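Local coordinates for protein separin (Saccharomyces cerevisiae, PDB 5U1T) that cleaves the Scc1 subunit of cohesin as a caspase-like cysteine protease, releasing sister chromatids at the onset of anaphase, at residues K679-V693 and L731-E745. Sequence-based numbering, arbitrary orientation.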
loop_
_atom_site.group_PDB
_atom_site.type_symbol
_atom_site.label_atom_id
_atom_site.label_comp_id
_atom_site.label_asym_id
_atom_site.label_seq_id
_atom_site.Cartn_x
_atom_site.Cartn_y
_atom_site.Cartn_z
ATOM N N LYS A 679 -20.878 5.048 -5.306
ATOM C CA LYS A 679 -20.171 6.176 -4.716
ATOM C C LYS A 679 -18.683 5.905 -4.814
ATOM O O LYS A 679 -18.272 4.753 -4.976
ATOM C CB LYS A 679 -20.577 6.414 -3.259
ATOM C CG LYS A 679 -20.281 7.836 -2.777
ATOM C CD LYS A 679 -20.333 7.940 -1.252
ATOM C CE LYS A 679 -19.166 7.176 -0.609
ATOM N NZ LYS A 679 -17.861 7.644 -1.160
ATOM N N ILE A 680 -17.887 6.965 -4.702
ATOM C CA ILE A 680 -16.460 6.903 -5.008
ATOM C C ILE A 680 -15.736 5.915 -4.107
ATOM O O ILE A 680 -14.733 5.326 -4.511
ATOM C CB ILE A 680 -15.779 8.291 -4.888
ATOM C CG1 ILE A 680 -16.667 9.374 -5.497
ATOM C CG2 ILE A 680 -14.436 8.293 -5.603
ATOM C CD1 ILE A 680 -17.094 9.078 -6.919
ATOM N N GLU A 681 -16.249 5.719 -2.896
ATOM C CA GLU A 681 -15.608 4.788 -1.977
ATOM C C GLU A 681 -15.811 3.334 -2.409
ATOM O O GLU A 681 -14.883 2.529 -2.353
ATOM C CB GLU A 681 -16.109 4.986 -0.548
ATOM C CG GLU A 681 -14.959 5.046 0.440
ATOM C CD GLU A 681 -15.349 4.714 1.883
ATOM O OE1 GLU A 681 -16.517 4.986 2.301
ATOM O OE2 GLU A 681 -14.458 4.184 2.604
ATOM N N GLN A 682 -17.017 2.995 -2.848
ATOM C CA GLN A 682 -17.276 1.639 -3.279
ATOM C C GLN A 682 -16.584 1.339 -4.605
ATOM O O GLN A 682 -16.162 0.216 -4.850
ATOM C CB GLN A 682 -18.776 1.396 -3.384
ATOM C CG GLN A 682 -19.374 0.870 -2.092
ATOM C CD GLN A 682 -19.270 1.870 -0.930
ATOM O OE1 GLN A 682 -19.674 3.044 -1.050
ATOM N NE2 GLN A 682 -18.727 1.405 0.208
ATOM N N ALA A 683 -16.463 2.353 -5.455
ATOM C CA ALA A 683 -15.828 2.195 -6.757
ATOM C C ALA A 683 -14.330 2.003 -6.592
ATOM O O ALA A 683 -13.707 1.222 -7.310
ATOM C CB ALA A 683 -16.115 3.390 -7.635
ATOM N N LEU A 684 -13.752 2.730 -5.641
ATOM C CA LEU A 684 -12.353 2.553 -5.314
ATOM C C LEU A 684 -12.148 1.131 -4.826
ATOM O O LEU A 684 -11.172 0.464 -5.184
ATOM C CB LEU A 684 -11.903 3.564 -4.263
ATOM C CG LEU A 684 -11.442 4.941 -4.760
ATOM C CD1 LEU A 684 -11.357 5.931 -3.598
ATOM C CD2 LEU A 684 -10.105 4.860 -5.483
ATOM N N LEU A 685 -13.091 0.659 -4.026
ATOM C CA LEU A 685 -12.987 -0.671 -3.460
ATOM C C LEU A 685 -13.074 -1.753 -4.528
ATOM O O LEU A 685 -12.271 -2.672 -4.558
ATOM C CB LEU A 685 -14.071 -0.878 -2.424
ATOM C CG LEU A 685 -13.752 -1.977 -1.427
ATOM C CD1 LEU A 685 -12.612 -1.494 -0.566
ATOM C CD2 LEU A 685 -15.001 -2.302 -0.602
ATOM N N HIS A 686 -14.058 -1.632 -5.401
ATOM C CA HIS A 686 -14.222 -2.561 -6.498
ATOM C C HIS A 686 -12.959 -2.578 -7.394
ATOM O O HIS A 686 -12.415 -3.645 -7.714
ATOM C CB HIS A 686 -15.486 -2.181 -7.283
ATOM C CG HIS A 686 -15.760 -3.048 -8.476
ATOM N ND1 HIS A 686 -15.496 -4.400 -8.498
ATOM C CD2 HIS A 686 -16.294 -2.751 -9.688
ATOM C CE1 HIS A 686 -15.842 -4.897 -9.675
ATOM N NE2 HIS A 686 -16.334 -3.918 -10.413
ATOM N N ALA A 687 -12.473 -1.396 -7.764
ATOM C CA ALA A 687 -11.374 -1.282 -8.719
ATOM C C ALA A 687 -10.066 -1.796 -8.126
ATOM O O ALA A 687 -9.287 -2.464 -8.796
ATOM C CB ALA A 687 -11.216 0.167 -9.188
ATOM N N SER A 688 -9.830 -1.488 -6.862
ATOM C CA SER A 688 -8.590 -1.885 -6.234
ATOM C C SER A 688 -8.417 -3.407 -6.254
ATOM O O SER A 688 -7.310 -3.908 -6.425
ATOM C CB SER A 688 -8.535 -1.359 -4.801
ATOM O OG SER A 688 -7.200 -1.271 -4.341
ATOM N N SER A 689 -9.513 -4.137 -6.101
ATOM C CA SER A 689 -9.438 -5.586 -5.997
ATOM C C SER A 689 -9.145 -6.248 -7.338
ATOM O O SER A 689 -8.636 -7.369 -7.387
ATOM C CB SER A 689 -10.739 -6.150 -5.429
ATOM O OG SER A 689 -11.811 -5.908 -6.316
ATOM N N LEU A 690 -9.481 -5.557 -8.418
ATOM C CA LEU A 690 -9.345 -6.125 -9.745
ATOM C C LEU A 690 -7.968 -5.919 -10.349
ATOM O O LEU A 690 -7.765 -6.183 -11.514
ATOM C CB LEU A 690 -10.391 -5.527 -10.672
ATOM C CG LEU A 690 -11.817 -5.966 -10.361
ATOM C CD1 LEU A 690 -12.809 -5.373 -11.349
ATOM C CD2 LEU A 690 -11.902 -7.493 -10.346
ATOM N N ILE A 691 -7.014 -5.465 -9.560
ATOM C CA ILE A 691 -5.761 -5.035 -10.143
ATOM C C ILE A 691 -4.761 -6.190 -10.345
ATOM O O ILE A 691 -4.108 -6.247 -11.379
ATOM C CB ILE A 691 -5.149 -3.907 -9.293
ATOM C CG1 ILE A 691 -5.958 -2.622 -9.505
ATOM C CG2 ILE A 691 -3.689 -3.667 -9.646
ATOM C CD1 ILE A 691 -5.501 -1.454 -8.663
ATOM N N ASN A 692 -4.680 -7.112 -9.388
ATOM C CA ASN A 692 -3.791 -8.291 -9.413
ATOM C C ASN A 692 -3.502 -8.980 -10.775
ATOM O O ASN A 692 -4.430 -9.256 -11.530
ATOM C CB ASN A 692 -4.382 -9.327 -8.464
ATOM C CG ASN A 692 -3.364 -10.316 -7.970
ATOM O OD1 ASN A 692 -2.789 -11.069 -8.747
ATOM N ND2 ASN A 692 -3.153 -10.340 -6.663
ATOM N N VAL A 693 -2.223 -9.271 -11.071
ATOM C CA VAL A 693 -1.836 -9.862 -12.365
ATOM C C VAL A 693 -2.482 -11.220 -12.588
ATOM O O VAL A 693 -2.953 -11.524 -13.688
ATOM C CB VAL A 693 -0.291 -10.042 -12.526
ATOM C CG1 VAL A 693 0.391 -8.722 -12.821
ATOM C CG2 VAL A 693 0.344 -10.738 -11.315
ATOM N N LEU A 731 -10.424 10.416 0.818
ATOM C CA LEU A 731 -10.730 9.743 -0.436
ATOM C C LEU A 731 -9.714 10.086 -1.506
ATOM O O LEU A 731 -9.424 9.278 -2.393
ATOM C CB LEU A 731 -12.117 10.131 -0.949
ATOM C CG LEU A 731 -13.365 9.673 -0.209
ATOM C CD1 LEU A 731 -14.576 10.005 -1.064
ATOM C CD2 LEU A 731 -13.279 8.189 0.093
ATOM N N TYR A 732 -9.203 11.308 -1.451
ATOM C CA TYR A 732 -8.227 11.729 -2.439
ATOM C C TYR A 732 -6.956 10.911 -2.255
ATOM O O TYR A 732 -6.370 10.474 -3.232
ATOM C CB TYR A 732 -7.943 13.226 -2.336
ATOM C CG TYR A 732 -6.831 13.701 -3.241
ATOM C CD1 TYR A 732 -6.731 13.251 -4.556
ATOM C CD2 TYR A 732 -5.881 14.609 -2.783
ATOM C CE1 TYR A 732 -5.704 13.687 -5.388
ATOM C CE2 TYR A 732 -4.859 15.053 -3.603
ATOM C CZ TYR A 732 -4.772 14.589 -4.903
ATOM O OH TYR A 732 -3.747 15.030 -5.708
ATOM N N ILE A 733 -6.558 10.688 -1.001
ATOM C CA ILE A 733 -5.433 9.822 -0.686
ATOM C C ILE A 733 -5.679 8.420 -1.256
ATOM O O ILE A 733 -4.770 7.790 -1.825
ATOM C CB ILE A 733 -5.197 9.736 0.833
ATOM C CG1 ILE A 733 -4.760 11.085 1.396
ATOM C CG2 ILE A 733 -4.151 8.685 1.163
ATOM C CD1 ILE A 733 -3.396 11.509 0.973
ATOM N N LYS A 734 -6.919 7.949 -1.130
ATOM C CA LYS A 734 -7.284 6.616 -1.591
ATOM C C LYS A 734 -7.243 6.506 -3.117
ATOM O O LYS A 734 -6.893 5.454 -3.649
ATOM C CB LYS A 734 -8.666 6.230 -1.056
ATOM C CG LYS A 734 -8.639 5.675 0.370
ATOM C CD LYS A 734 -10.040 5.561 0.964
ATOM C CE LYS A 734 -10.014 4.902 2.344
ATOM N NZ LYS A 734 -11.372 4.411 2.786
ATOM N N VAL A 735 -7.592 7.589 -3.812
ATOM C CA VAL A 735 -7.476 7.657 -5.272
ATOM C C VAL A 735 -6.009 7.517 -5.720
ATOM O O VAL A 735 -5.689 6.730 -6.613
ATOM C CB VAL A 735 -8.086 8.987 -5.825
ATOM C CG1 VAL A 735 -7.564 9.313 -7.206
ATOM C CG2 VAL A 735 -9.608 8.917 -5.843
ATOM N N ILE A 736 -5.122 8.278 -5.091
ATOM C CA ILE A 736 -3.715 8.229 -5.435
ATOM C C ILE A 736 -3.188 6.829 -5.189
ATOM O O ILE A 736 -2.462 6.289 -6.009
ATOM C CB ILE A 736 -2.889 9.249 -4.632
ATOM C CG1 ILE A 736 -3.392 10.669 -4.890
ATOM C CG2 ILE A 736 -1.436 9.176 -5.024
ATOM C CD1 ILE A 736 -2.604 11.738 -4.137
ATOM N N LEU A 737 -3.574 6.233 -4.065
ATOM C CA LEU A 737 -3.177 4.860 -3.760
ATOM C C LEU A 737 -3.665 3.870 -4.821
ATOM O O LEU A 737 -2.969 2.907 -5.126
ATOM C CB LEU A 737 -3.694 4.434 -2.388
ATOM C CG LEU A 737 -3.061 5.110 -1.175
ATOM C CD1 LEU A 737 -3.827 4.738 0.085
ATOM C CD2 LEU A 737 -1.594 4.755 -1.036
ATOM N N LEU A 738 -4.856 4.103 -5.374
ATOM C CA LEU A 738 -5.378 3.237 -6.428
ATOM C C LEU A 738 -4.453 3.273 -7.636
ATOM O O LEU A 738 -4.103 2.237 -8.210
ATOM C CB LEU A 738 -6.792 3.654 -6.847
ATOM C CG LEU A 738 -7.359 2.860 -8.023
ATOM C CD1 LEU A 738 -7.797 1.486 -7.572
ATOM C CD2 LEU A 738 -8.483 3.600 -8.711
ATOM N N ASN A 739 -4.065 4.485 -8.016
ATOM C CA ASN A 739 -3.253 4.686 -9.200
ATOM C C ASN A 739 -1.832 4.201 -8.967
ATOM O O ASN A 739 -1.160 3.793 -9.895
ATOM C CB ASN A 739 -3.272 6.155 -9.620
ATOM C CG ASN A 739 -4.582 6.553 -10.308
ATOM O OD1 ASN A 739 -5.581 6.837 -9.645
ATOM N ND2 ASN A 739 -4.574 6.593 -11.634
ATOM N N ILE A 740 -1.386 4.234 -7.721
ATOM C CA ILE A 740 -0.093 3.687 -7.368
ATOM C C ILE A 740 -0.114 2.180 -7.601
ATOM O O ILE A 740 0.791 1.609 -8.219
ATOM C CB ILE A 740 0.268 4.004 -5.909
ATOM C CG1 ILE A 740 0.654 5.486 -5.784
ATOM C CG2 ILE A 740 1.371 3.077 -5.413
ATOM C CD1 ILE A 740 0.964 5.969 -4.366
ATOM N N LYS A 741 -1.177 1.548 -7.122
ATOM C CA LYS A 741 -1.348 0.112 -7.261
ATOM C C LYS A 741 -1.480 -0.298 -8.729
ATOM O O LYS A 741 -1.012 -1.361 -9.109
ATOM C CB LYS A 741 -2.572 -0.349 -6.469
ATOM C CG LYS A 741 -2.581 -1.802 -6.077
ATOM C CD LYS A 741 -3.913 -2.180 -5.491
ATOM C CE LYS A 741 -3.996 -3.655 -5.225
ATOM N NZ LYS A 741 -5.372 -4.048 -4.877
ATOM N N ILE A 742 -2.113 0.533 -9.551
ATOM C CA ILE A 742 -2.258 0.201 -10.958
ATOM C C ILE A 742 -0.889 0.165 -11.621
ATOM O O ILE A 742 -0.542 -0.815 -12.272
ATOM C CB ILE A 742 -3.163 1.188 -11.697
ATOM C CG1 ILE A 742 -4.624 1.009 -11.268
ATOM C CG2 ILE A 742 -3.067 0.963 -13.178
ATOM C CD1 ILE A 742 -5.569 2.044 -11.856
ATOM N N PHE A 743 -0.099 1.216 -11.415
ATOM C CA PHE A 743 1.251 1.295 -11.983
ATOM C C PHE A 743 2.219 0.229 -11.456
ATOM O O PHE A 743 3.120 -0.187 -12.165
ATOM C CB PHE A 743 1.853 2.687 -11.739
ATOM C CG PHE A 743 1.288 3.748 -12.629
ATOM C CD1 PHE A 743 1.184 3.540 -13.995
ATOM C CD2 PHE A 743 0.837 4.944 -12.103
ATOM C CE1 PHE A 743 0.638 4.518 -14.827
ATOM C CE2 PHE A 743 0.283 5.924 -12.925
ATOM C CZ PHE A 743 0.186 5.711 -14.293
ATOM N N ASN A 744 2.030 -0.199 -10.213
ATOM C CA ASN A 744 2.838 -1.254 -9.628
ATOM C C ASN A 744 2.592 -2.603 -10.297
ATOM O O ASN A 744 3.532 -3.350 -10.559
ATOM C CB ASN A 744 2.566 -1.368 -8.126
ATOM C CG ASN A 744 3.648 -0.731 -7.285
ATOM O OD1 ASN A 744 4.716 -0.379 -7.785
ATOM N ND2 ASN A 744 3.385 -0.584 -5.993
ATOM N N GLU A 745 1.331 -2.919 -10.571
ATOM C CA GLU A 745 1.029 -4.196 -11.196
ATOM C C GLU A 745 1.315 -4.144 -12.682
ATOM O O GLU A 745 1.639 -5.160 -13.300
ATOM C CB GLU A 745 -0.414 -4.598 -10.943
ATOM C CG GLU A 745 -0.566 -5.231 -9.589
ATOM C CD GLU A 745 -0.291 -6.712 -9.617
ATOM O OE1 GLU A 745 0.473 -7.204 -8.765
ATOM O OE2 GLU A 745 -0.861 -7.392 -10.479
#
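The ammonium of K741 reaches across to the C-terminal end of helix 680-689, where NZ donates to the carbonyl O of S688 and, weakly, to S688 OG at 3.4 Å; a salt bridge to E651 of helix 642-655 adds a third partner. CG of K741 stands anti to the backbone N (chi1 -157°) and the chain runs out fully extended beyond it, carrying NZ to this helix end, whose carbonyls would probably favour a positive charge. On the way the chain passes obliquely over I691, its CD 3.6 Å from I691 CD1. That same methyl also packs on L738 CD1 and meets I742 CG1 at 3.7 Å, the I691 and I742 side chains crossing at about a right angle. The other branch of I691, CG2, rests on the aliphatic stem of E745, 3.5 Å from E745 CG.

Further back, L684 is a knob in the hole formed by L731, K734, V735 and L738: its CD1 touches K734 CB and its CD2 meets L738 CB at 3.8 Å. L738 in turn rests CD1 on A687 CB and the backbone of S688. Near the start of helix 680-689, E681 lays CG against L731 CD2 (3.6 Å), while its carboxylate OE2 forms a salt bridge with the extended K734, NZ at 3.1 Å, bordering the apolar seam.

Over 680-689 and 731-745 the helix axes run nearly parallel, 14° apart, and come within 10.1 Å at their closest; helix 700-714 lies between them in sequence. Within the all-helical region, helix 642-655 packs against helix 680-689, while side chains of helix 729-752 touch helices 756-775 and 782-805.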